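Local coordinates for enoyl-CoA hydratase/isomerase family protein (Pseudomonas syringae pv. tomato, PDB 3OT6) that probably acts on acyl-CoA thioesters, as hydratases and isomerases of the crotonase superfamily do, although its own substrate is not established, at residues K198-M202 against N203-K207; L112-A116 against D117-G121; K179-V183 against E184-G188. One frame throughout, in Å; residues are numbered along the deposited sequence.

Interaction 1 of 3, residues K198-M202 against N203-K207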
ATOM      1  N   LYS A 198       0.041  -5.745  19.340  1.00 31.79           N
ATOM      2  CA  LYS A 198      -0.970  -5.661  20.414  1.00 32.87           C
ATOM      3  C   LYS A 198      -0.353  -5.173  21.742  1.00 33.24           C
ATOM      4  O   LYS A 198      -1.039  -4.575  22.544  1.00 33.49           O
ATOM      5  CB  LYS A 198      -1.647  -7.017  20.629  1.00 32.71           C
ATOM      6  CG  LYS A 198      -2.781  -7.288  19.692  1.00 32.62           C
ATOM      7  CD  LYS A 198      -3.184  -8.709  19.852  1.00 31.45           C
ATOM      8  CE  LYS A 198      -4.578  -8.886  19.344  1.00 30.50           C
ATOM      9  NZ  LYS A 198      -4.837 -10.341  19.108  1.00 28.36           N
ATOM     10  N   LYS A 199       0.957  -5.380  21.927  1.00 33.87           N
ATOM     11  CA  LYS A 199       1.645  -5.038  23.170  1.00 34.19           C
ATOM     12  C   LYS A 199       2.005  -3.592  23.392  1.00 34.55           C
ATOM     13  O   LYS A 199       2.439  -3.246  24.499  1.00 35.93           O
ATOM     14  CB  LYS A 199       2.894  -5.854  23.298  1.00 35.32           C
ATOM     15  CG  LYS A 199       2.577  -7.286  23.510  1.00 38.10           C
ATOM     16  CD  LYS A 199       3.839  -7.996  23.750  1.00 45.11           C
ATOM     17  CE  LYS A 199       3.523  -9.479  23.866  1.00 52.23           C
ATOM     18  NZ  LYS A 199       4.849 -10.136  24.077  1.00 56.08           N
ATOM     19  N   ILE A 200       1.809  -2.741  22.377  1.00 33.83           N
ATOM     20  CA  ILE A 200       2.128  -1.320  22.485  1.00 32.89           C
ATOM     21  C   ILE A 200       0.917  -0.468  22.821  1.00 32.42           C
ATOM     22  O   ILE A 200      -0.235  -0.863  22.642  1.00 33.61           O
ATOM     23  CB  ILE A 200       2.868  -0.754  21.199  1.00 32.79           C
ATOM     24  CG1 ILE A 200       1.886  -0.593  20.027  1.00 32.52           C
ATOM     25  CG2 ILE A 200       4.053  -1.633  20.848  1.00 31.18           C
ATOM     26  CD1 ILE A 200       2.469  -0.105  18.744  1.00 27.89           C
ATOM     27  N   ASN A 201       1.185   0.733  23.268  1.00 30.78           N
ATOM     28  CA  ASN A 201       0.132   1.590  23.660  1.00 29.61           C
ATOM     29  C   ASN A 201      -0.408   2.348  22.431  1.00 29.49           C
ATOM     30  O   ASN A 201       0.312   3.089  21.754  1.00 27.93           O
ATOM     31  CB  ASN A 201       0.655   2.511  24.785  1.00 29.70           C
ATOM     32  CG  ASN A 201      -0.368   3.515  25.208  1.00 28.80           C
ATOM     33  OD1 ASN A 201      -0.547   4.555  24.569  1.00 30.53           O
ATOM     34  ND2 ASN A 201      -1.119   3.173  26.220  1.00 27.30           N
HETATM   35  N   MSE A 202      -1.690   2.139  22.146  1.00 30.35           N
HETATM   36  CA  MSE A 202      -2.302   2.538  20.894  1.00 30.54           C
HETATM   37  C   MSE A 202      -2.327   4.052  20.815  1.00 30.78           C
HETATM   38  O   MSE A 202      -2.152   4.660  19.735  1.00 30.71           O
HETATM   39  CB  MSE A 202      -3.726   1.960  20.796  1.00 30.67           C
HETATM   40  CG  MSE A 202      -3.745   0.442  20.429  1.00 33.59           C
HETATM   41 SE   MSE A 202      -2.441  -0.025  18.963  1.00 36.54          SE
HETATM   42  CE  MSE A 202      -1.867  -1.793  19.545  1.00 34.19           C
ATOM     43  N   ASN A 203      -2.566   4.680  21.960  1.00 29.68           N
ATOM     44  CA  ASN A 203      -2.648   6.134  21.969  1.00 28.85           C
ATOM     45  C   ASN A 203      -1.281   6.767  21.691  1.00 27.17           C
ATOM     46  O   ASN A 203      -1.165   7.631  20.834  1.00 27.49           O
ATOM     47  CB  ASN A 203      -3.199   6.646  23.287  1.00 29.58           C
ATOM     48  CG  ASN A 203      -3.199   8.142  23.331  1.00 33.46           C
ATOM     49  OD1 ASN A 203      -4.072   8.765  22.725  1.00 39.27           O
ATOM     50  ND2 ASN A 203      -2.192   8.750  24.021  1.00 33.22           N
ATOM     51  N   ALA A 204      -0.249   6.306  22.394  1.00 23.70           N
ATOM     52  CA  ALA A 204       1.113   6.693  22.085  1.00 22.32           C
ATOM     53  C   ALA A 204       1.524   6.357  20.631  1.00 22.03           C
ATOM     54  O   ALA A 204       2.252   7.126  20.009  1.00 21.82           O
ATOM     55  CB  ALA A 204       2.121   6.089  23.115  1.00 21.30           C
ATOM     56  N   HIS A 205       1.052   5.228  20.090  1.00 21.72           N
ATOM     57  CA  HIS A 205       1.301   4.872  18.706  1.00 21.14           C
ATOM     58  C   HIS A 205       0.708   5.922  17.755  1.00 22.30           C
ATOM     59  O   HIS A 205       1.434   6.416  16.869  1.00 24.07           O
ATOM     60  CB  HIS A 205       0.711   3.518  18.444  1.00 20.80           C
ATOM     61  CG  HIS A 205       0.812   3.072  17.033  1.00 20.91           C
ATOM     62  ND1 HIS A 205       1.968   2.510  16.509  1.00 22.09           N
ATOM     63  CD2 HIS A 205      -0.116   3.032  16.046  1.00 18.71           C
ATOM     64  CE1 HIS A 205       1.743   2.158  15.254  1.00 19.38           C
ATOM     65  NE2 HIS A 205       0.489   2.456  14.949  1.00 17.16           N
ATOM     66  N   LYS A 206      -0.566   6.287  17.951  1.00 20.64           N
ATOM     67  CA  LYS A 206      -1.248   7.218  17.110  1.00 20.52           C
ATOM     68  C   LYS A 206      -0.525   8.564  17.141  1.00 21.54           C
ATOM     69  O   LYS A 206      -0.182   9.087  16.095  1.00 22.27           O
ATOM     70  CB  LYS A 206      -2.710   7.370  17.580  1.00 19.87           C
ATOM     71  CG  LYS A 206      -3.489   8.453  16.845  1.00 23.96           C
ATOM     72  CD  LYS A 206      -4.956   8.644  17.339  1.00 32.22           C
ATOM     73  CE  LYS A 206      -4.968   8.819  18.874  1.00 40.07           C
ATOM     74  NZ  LYS A 206      -6.288   9.189  19.489  1.00 42.28           N
ATOM     75  N   LYS A 207      -0.305   9.131  18.334  1.00 22.41           N
ATOM     76  CA  LYS A 207       0.304  10.430  18.464  1.00 23.66           C
ATOM     77  C   LYS A 207       1.720  10.405  17.866  1.00 24.12           C
ATOM     78  O   LYS A 207       2.072  11.336  17.123  1.00 24.36           O
ATOM     79  CB  LYS A 207       0.406  10.853  19.947  1.00 25.10           C
ATOM     80  CG  LYS A 207      -0.901  10.971  20.807  1.00 29.64           C
ATOM     81  CD  LYS A 207      -1.929  11.899  20.173  1.00 41.43           C
ATOM     82  CE  LYS A 207      -3.358  11.691  20.781  1.00 46.41           C
ATOM     83  NZ  LYS A 207      -4.412  12.542  20.074  1.00 47.98           N
TER
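N201 caps the first turn of the helix that runs through A204 and H205, and this cap is the tight part of the contact. Its CG stands anti to the backbone N (chi1 176°), which swings OD1 over the start of the helix. There OD1 accepts a hydrogen bond from A204 N at 2.8 Å, almost straight (174°) and lying in the plane of the amide carbonyl. The backbone closes the same turn: H205 N donates to N201 O at 2.8 Å, and K206 N to M202 O at 2.9 Å, the latter tilted from the carbonyl plane. Two first-turn amides are thus met from N201 alone, one by its side chain and one by its carbonyl.

Against this straight capping bond, the other side is looser. I200 reaches the imidazole obliquely, CD1 lying 3.5 Å from H205 ND1, and the selenium of M202, a selenomethionine, is 5.3 Å from the centre of the H205 ring. The cap itself, though tight, lies at the solvent-exposed surface. The site takes in the short loop after helix 186-197 and the first turn of helix 202-230, where M202 and H205 pack on P96, just ahead of strand 97-100.

Interaction 2 of 3, residues L112-A116 against D117-G121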
ATOM      1  N   LEU A 112       1.217   0.513  -1.880  1.00 22.53           N
ATOM      2  CA  LEU A 112       0.497   0.137  -0.682  1.00 23.11           C
ATOM      3  C   LEU A 112       1.490  -0.294   0.386  1.00 22.67           C
ATOM      4  O   LEU A 112       1.237  -0.008   1.564  1.00 23.52           O
ATOM      5  CB  LEU A 112      -0.508  -0.988  -0.917  1.00 23.63           C
ATOM      6  CG  LEU A 112      -1.636  -0.733  -1.890  1.00 25.15           C
ATOM      7  CD1 LEU A 112      -2.510  -2.037  -1.934  1.00 24.92           C
ATOM      8  CD2 LEU A 112      -2.414   0.431  -1.417  1.00 27.90           C
ATOM      9  N   LEU A 113       2.575  -0.989   0.000  1.00 21.32           N
ATOM     10  CA  LEU A 113       3.631  -1.407   0.962  1.00 20.80           C
ATOM     11  C   LEU A 113       4.428  -0.229   1.588  1.00 20.66           C
ATOM     12  O   LEU A 113       5.029  -0.358   2.685  1.00 21.57           O
ATOM     13  CB  LEU A 113       4.612  -2.407   0.332  1.00 21.31           C
ATOM     14  CG  LEU A 113       4.056  -3.685  -0.344  1.00 21.70           C
ATOM     15  CD1 LEU A 113       5.049  -4.161  -1.413  1.00 18.03           C
ATOM     16  CD2 LEU A 113       3.791  -4.742   0.738  1.00 18.48           C
ATOM     17  N   LEU A 114       4.468   0.883   0.865  1.00 19.36           N
ATOM     18  CA  LEU A 114       5.117   2.081   1.297  1.00 18.88           C
ATOM     19  C   LEU A 114       4.174   2.951   2.159  1.00 19.92           C
ATOM     20  O   LEU A 114       4.557   4.042   2.590  1.00 20.17           O
ATOM     21  CB  LEU A 114       5.636   2.849   0.065  1.00 17.50           C
ATOM     22  CG  LEU A 114       6.664   2.066  -0.791  1.00 17.18           C
ATOM     23  CD1 LEU A 114       7.411   2.951  -1.798  1.00 15.54           C
ATOM     24  CD2 LEU A 114       7.690   1.300   0.053  1.00 15.53           C
ATOM     25  N   SER A 115       2.968   2.460   2.450  1.00 19.68           N
ATOM     26  CA  SER A 115       1.976   3.265   3.129  1.00 20.31           C
ATOM     27  C   SER A 115       1.606   2.655   4.498  1.00 20.32           C
ATOM     28  O   SER A 115       0.616   3.026   5.073  1.00 21.83           O
ATOM     29  CB  SER A 115       0.714   3.296   2.277  1.00 20.60           C
ATOM     30  OG  SER A 115       0.984   3.919   1.045  1.00 25.41           O
ATOM     31  N   ALA A 116       2.373   1.713   5.004  1.00 18.99           N
ATOM     32  CA  ALA A 116       1.920   0.862   6.084  1.00 18.40           C
ATOM     33  C   ALA A 116       2.977   0.911   7.201  1.00 18.89           C
ATOM     34  O   ALA A 116       4.086   1.485   7.037  1.00 18.51           O
ATOM     35  CB  ALA A 116       1.792  -0.597   5.556  1.00 15.74           C
ATOM     36  N   ASP A 117       2.679   0.208   8.287  1.00 19.05           N
ATOM     37  CA  ASP A 117       3.543   0.209   9.465  1.00 19.79           C
ATOM     38  C   ASP A 117       4.532  -0.939   9.512  1.00 19.56           C
ATOM     39  O   ASP A 117       5.585  -0.794  10.114  1.00 19.50           O
ATOM     40  CB  ASP A 117       2.692   0.299  10.694  1.00 19.61           C
ATOM     41  CG  ASP A 117       1.964   1.621  10.730  1.00 24.62           C
ATOM     42  OD1 ASP A 117       2.707   2.664  10.804  1.00 25.54           O
ATOM     43  OD2 ASP A 117       0.697   1.618  10.601  1.00 21.05           O
ATOM     44  N   TYR A 118       4.177  -2.046   8.857  1.00 18.99           N
ATOM     45  CA  TYR A 118       4.960  -3.251   8.829  1.00 18.58           C
ATOM     46  C   TYR A 118       4.570  -3.966   7.506  1.00 20.14           C
ATOM     47  O   TYR A 118       3.353  -4.016   7.140  1.00 20.91           O
ATOM     48  CB  TYR A 118       4.642  -4.187  10.065  1.00 18.47           C
ATOM     49  CG  TYR A 118       5.755  -5.205  10.230  1.00 13.69           C
ATOM     50  CD1 TYR A 118       6.843  -4.926  11.053  1.00 13.14           C
ATOM     51  CD2 TYR A 118       5.787  -6.364   9.468  1.00 14.45           C
ATOM     52  CE1 TYR A 118       7.928  -5.800  11.162  1.00 17.85           C
ATOM     53  CE2 TYR A 118       6.896  -7.290   9.560  1.00 14.35           C
ATOM     54  CZ  TYR A 118       7.957  -6.977  10.401  1.00 18.48           C
ATOM     55  OH  TYR A 118       9.065  -7.780  10.525  1.00 17.88           O
ATOM     56  N   ARG A 119       5.544  -4.557   6.810  1.00 19.09           N
ATOM     57  CA  ARG A 119       5.246  -5.178   5.501  1.00 18.05           C
ATOM     58  C   ARG A 119       5.845  -6.534   5.425  1.00 18.28           C
ATOM     59  O   ARG A 119       7.010  -6.691   5.690  1.00 19.38           O
ATOM     60  CB  ARG A 119       5.797  -4.333   4.340  1.00 15.65           C
ATOM     61  CG  ARG A 119       5.080  -2.993   4.115  1.00 14.20           C
ATOM     62  CD  ARG A 119       5.619  -1.843   4.964  1.00 16.76           C
ATOM     63  NE  ARG A 119       7.065  -1.978   5.186  1.00 13.50           N
ATOM     64  CZ  ARG A 119       8.010  -1.475   4.376  1.00 15.68           C
ATOM     65  NH1 ARG A 119       7.673  -0.719   3.313  1.00 13.40           N
ATOM     66  NH2 ARG A 119       9.305  -1.717   4.642  1.00  8.62           N
ATOM     67  N   ILE A 120       5.079  -7.522   5.007  1.00 20.20           N
ATOM     68  CA  ILE A 120       5.595  -8.907   4.888  1.00 21.11           C
ATOM     69  C   ILE A 120       5.311  -9.436   3.523  1.00 20.94           C
ATOM     70  O   ILE A 120       4.169  -9.319   3.019  1.00 21.52           O
ATOM     71  CB  ILE A 120       4.916  -9.881   5.897  1.00 21.86           C
ATOM     72  CG1 ILE A 120       5.014  -9.303   7.309  1.00 23.88           C
ATOM     73  CG2 ILE A 120       5.585 -11.282   5.829  1.00 19.62           C
ATOM     74  CD1 ILE A 120       4.338 -10.203   8.413  1.00 29.94           C
ATOM     75  N   GLY A 121       6.321 -10.007   2.904  1.00 20.96           N
ATOM     76  CA  GLY A 121       6.125 -10.561   1.563  1.00 22.28           C
ATOM     77  C   GLY A 121       6.402 -12.052   1.554  1.00 22.73           C
ATOM     78  O   GLY A 121       6.802 -12.598   2.566  1.00 22.80           O
TER
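L113 and R119 face each other across a tight reversal of the chain, their CA atoms 6.1 Å apart. Helix 108-113 ends in a weakly bonded turn, in which S115 N donates to L112 O. The backbone straightens at A116, turns at D117 and then enters strand 118-122, so the strand runs back beside the helix end it has just left.

R119 spans the gap between the two arms. Its CG is anti to its own carbonyl carbon (chi1 -69°), and further bends at chi2 and chi3 fold the chain round to the helix end. On the way its aliphatic part packs against L113, with R119 CG 3.9 Å from L113 CB and 4.0 Å from L113 CD2. The guanidinium then presents its edge: R119 NH1 points at L113 O at 2.7 Å, nearly straight at 174°, with the oxygen close to the guanidinium plane. The position of that oxygen, and with it the bond length, is less certain. L114 CD2 lies at the same edge, 3.8 Å from R119 NH1, while A116 CB touches R119 CD at 4.1 Å.

D117 points away from the helix end; its OD2 accepts from I97 N and pairs with K209, and its OD1 pairs with R213.

The buried guanidinium has further partners, for NH1 also binds G175 O and NH2 forms a salt bridge with D178. The L113 O bond, if its oxygen is rightly placed, would tie the helix end to the strand. R150, whose NH2 binds A116 O, brings NH1 close to R119 NE, and the D178 carboxylate on R119 NH2 probably eases this approach of like charges.

Interaction 3 of 3, residues K179-V183 against E184-G188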
ATOM      1  N   LYS A 179      10.012  -8.199   5.914  1.00 23.78           N
ATOM      2  CA  LYS A 179      10.186  -9.614   6.182  1.00 25.58           C
ATOM      3  C   LYS A 179       9.690 -10.431   5.012  1.00 25.98           C
ATOM      4  O   LYS A 179       8.647 -10.113   4.399  1.00 25.39           O
ATOM      5  CB  LYS A 179       9.425 -10.025   7.481  1.00 26.25           C
ATOM      6  CG  LYS A 179       9.692 -11.418   8.017  1.00 27.23           C
ATOM      7  CD  LYS A 179       8.755 -11.758   9.227  1.00 35.37           C
ATOM      8  CE  LYS A 179       9.241 -11.164  10.565  1.00 40.34           C
ATOM      9  NZ  LYS A 179      10.735 -11.439  10.823  1.00 43.87           N
ATOM     10  N   VAL A 180      10.452 -11.486   4.723  1.00 26.79           N
ATOM     11  CA  VAL A 180      10.118 -12.478   3.691  1.00 27.48           C
ATOM     12  C   VAL A 180       9.939 -13.881   4.345  1.00 28.19           C
ATOM     13  O   VAL A 180      10.845 -14.394   5.056  1.00 27.66           O
ATOM     14  CB  VAL A 180      11.158 -12.471   2.534  1.00 27.46           C
ATOM     15  CG1 VAL A 180      10.885 -13.612   1.519  1.00 27.14           C
ATOM     16  CG2 VAL A 180      11.159 -11.112   1.822  1.00 26.38           C
ATOM     17  N   VAL A 181       8.749 -14.446   4.150  1.00 28.25           N
ATOM     18  CA  VAL A 181       8.442 -15.790   4.612  1.00 29.35           C
ATOM     19  C   VAL A 181       7.961 -16.631   3.419  1.00 31.83           C
ATOM     20  O   VAL A 181       7.935 -16.140   2.245  1.00 32.32           O
ATOM     21  CB  VAL A 181       7.400 -15.763   5.761  1.00 29.05           C
ATOM     22  CG1 VAL A 181       7.892 -14.865   6.951  1.00 28.57           C
ATOM     23  CG2 VAL A 181       6.045 -15.326   5.294  1.00 26.07           C
ATOM     24  N   SER A 182       7.562 -17.877   3.663  1.00 33.88           N
ATOM     25  CA  SER A 182       7.093 -18.715   2.515  1.00 36.23           C
ATOM     26  C   SER A 182       5.622 -18.445   2.252  1.00 36.95           C
ATOM     27  O   SER A 182       4.921 -17.882   3.120  1.00 36.97           O
ATOM     28  CB  SER A 182       7.318 -20.204   2.768  1.00 36.06           C
ATOM     29  OG  SER A 182       6.315 -20.678   3.650  1.00 38.40           O
ATOM     30  N   VAL A 183       5.147 -18.815   1.069  1.00 38.16           N
ATOM     31  CA  VAL A 183       3.744 -18.598   0.740  1.00 40.01           C
ATOM     32  C   VAL A 183       2.826 -19.118   1.867  1.00 41.67           C
ATOM     33  O   VAL A 183       1.772 -18.530   2.148  1.00 41.68           O
ATOM     34  CB  VAL A 183       3.379 -19.215  -0.635  1.00 40.17           C
ATOM     35  CG1 VAL A 183       1.862 -19.173  -0.867  1.00 40.88           C
ATOM     36  CG2 VAL A 183       4.065 -18.428  -1.748  1.00 41.06           C
ATOM     37  N   GLU A 184       3.253 -20.203   2.532  1.00 43.54           N
ATOM     38  CA  GLU A 184       2.430 -20.876   3.559  1.00 44.76           C
ATOM     39  C   GLU A 184       2.539 -20.171   4.905  1.00 43.75           C
ATOM     40  O   GLU A 184       1.556 -20.047   5.618  1.00 44.23           O
ATOM     41  CB  GLU A 184       2.765 -22.390   3.676  1.00 45.71           C
ATOM     42  CG  GLU A 184       2.562 -23.154   2.346  1.00 49.97           C
ATOM     43  CD  GLU A 184       3.777 -22.994   1.389  1.00 57.46           C
ATOM     44  OE1 GLU A 184       4.933 -22.776   1.883  1.00 57.91           O
ATOM     45  OE2 GLU A 184       3.567 -23.088   0.148  1.00 57.98           O
ATOM     46  N   GLU A 185       3.726 -19.680   5.241  1.00 42.58           N
ATOM     47  CA  GLU A 185       3.910 -18.929   6.481  1.00 41.15           C
ATOM     48  C   GLU A 185       3.243 -17.547   6.538  1.00 40.36           C
ATOM     49  O   GLU A 185       3.107 -16.993   7.604  1.00 40.16           O
ATOM     50  CB  GLU A 185       5.389 -18.810   6.794  1.00 41.51           C
ATOM     51  CG  GLU A 185       6.072 -20.143   6.943  1.00 42.37           C
ATOM     52  CD  GLU A 185       7.582 -20.035   6.800  1.00 48.73           C
ATOM     53  OE1 GLU A 185       8.074 -19.170   6.003  1.00 48.13           O
ATOM     54  OE2 GLU A 185       8.286 -20.827   7.496  1.00 49.75           O
ATOM     55  N   LEU A 186       2.773 -17.011   5.412  1.00 40.19           N
ATOM     56  CA  LEU A 186       2.327 -15.625   5.356  1.00 40.01           C
ATOM     57  C   LEU A 186       1.257 -15.215   6.387  1.00 41.19           C
ATOM     58  O   LEU A 186       1.446 -14.245   7.133  1.00 40.84           O
ATOM     59  CB  LEU A 186       1.918 -15.225   3.942  1.00 38.92           C
ATOM     60  CG  LEU A 186       1.459 -13.773   3.821  1.00 37.68           C
ATOM     61  CD1 LEU A 186       2.593 -12.790   4.153  1.00 35.50           C
ATOM     62  CD2 LEU A 186       0.932 -13.522   2.455  1.00 37.52           C
ATOM     63  N   GLN A 187       0.136 -15.919   6.431  1.00 42.87           N
ATOM     64  CA  GLN A 187      -0.922 -15.556   7.359  1.00 44.65           C
ATOM     65  C   GLN A 187      -0.379 -15.629   8.805  1.00 44.21           C
ATOM     66  O   GLN A 187      -0.600 -14.712   9.613  1.00 45.04           O
ATOM     67  CB  GLN A 187      -2.097 -16.505   7.173  1.00 46.12           C
ATOM     68  CG  GLN A 187      -3.387 -16.133   7.951  1.00 52.64           C
ATOM     69  CD  GLN A 187      -4.320 -17.358   8.122  1.00 59.74           C
ATOM     70  OE1 GLN A 187      -5.324 -17.517   7.384  1.00 58.60           O
ATOM     71  NE2 GLN A 187      -3.965 -18.247   9.073  1.00 59.59           N
ATOM     72  N   GLY A 188       0.383 -16.685   9.101  1.00 42.84           N
ATOM     73  CA  GLY A 188       0.905 -16.913  10.418  1.00 40.76           C
ATOM     74  C   GLY A 188       1.927 -15.876  10.801  1.00 40.05           C
ATOM     75  O   GLY A 188       1.992 -15.452  11.970  1.00 41.00           O
TER
HETATM   76  O   HOH W   1      -0.451 -17.995   3.988  1.00 32.80           O
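E185 folds back over S182 and can be followed outward atom by atom. Its CB lies 3.8 Å from V181 CB. CG, placed anti to the carbonyl carbon of E185 (chi1 -59°), passes 3.3 Å from S182 OG. The chain then runs on extended, carrying CD alongside the serine, until OE1 accepts from S182 N at 2.7 Å. The amide approaches this oxygen from its anti side, 19° out of the carboxylate plane.

The exchange is reciprocal, because E185 N donates to S182 OG at 3.2 Å. That hydroxyl sits between the backbone N and carbonyl carbon of S182, and in turn donates a hydrogen bond to E184 OE1 at 3.1 Å. A water accepts a hydrogen bond from Q187 N and donates one to V183 O, bridging the turn. Apart from these polar groups, V181 CG2 packs on L186 CB at 4.3 Å, and the buried L186 leans on I120 and V122 of the neighbouring strand.

S182 thus uses its amide and both hydroxyl roles to bind two glutamates where strand 179-181 gives way to helix 186-197. The carboxylates lie near the N-terminal end of that helix, whose dipole would probably stabilise them, though both are on an exposed surface.

How the interactions relate
Interaction 2 lies in the core and interactions 1 and 3 at the surface. Interactions 2 and 3 share a sheet: strands 118-122 and 179-181 are parallel neighbours, probably bonded from G121 N to K179 O (2.8 Å) and from G121 O to V181 N. Helix 186-197 runs on from interaction 3 towards interaction 1; the centres of these two are about 25 Å apart. Interaction 1 is linked to interaction 2 through helix 202-230, since K209 pairs with D117 and bonds weakly to H205. The chemistry follows position: side chains hold backbone amides near the two exposed helix starts, asparagine in one and glutamate with serine in the other, whereas in the core an arginine, gripped by carbonyl and carboxylate groups, lies against the helix end.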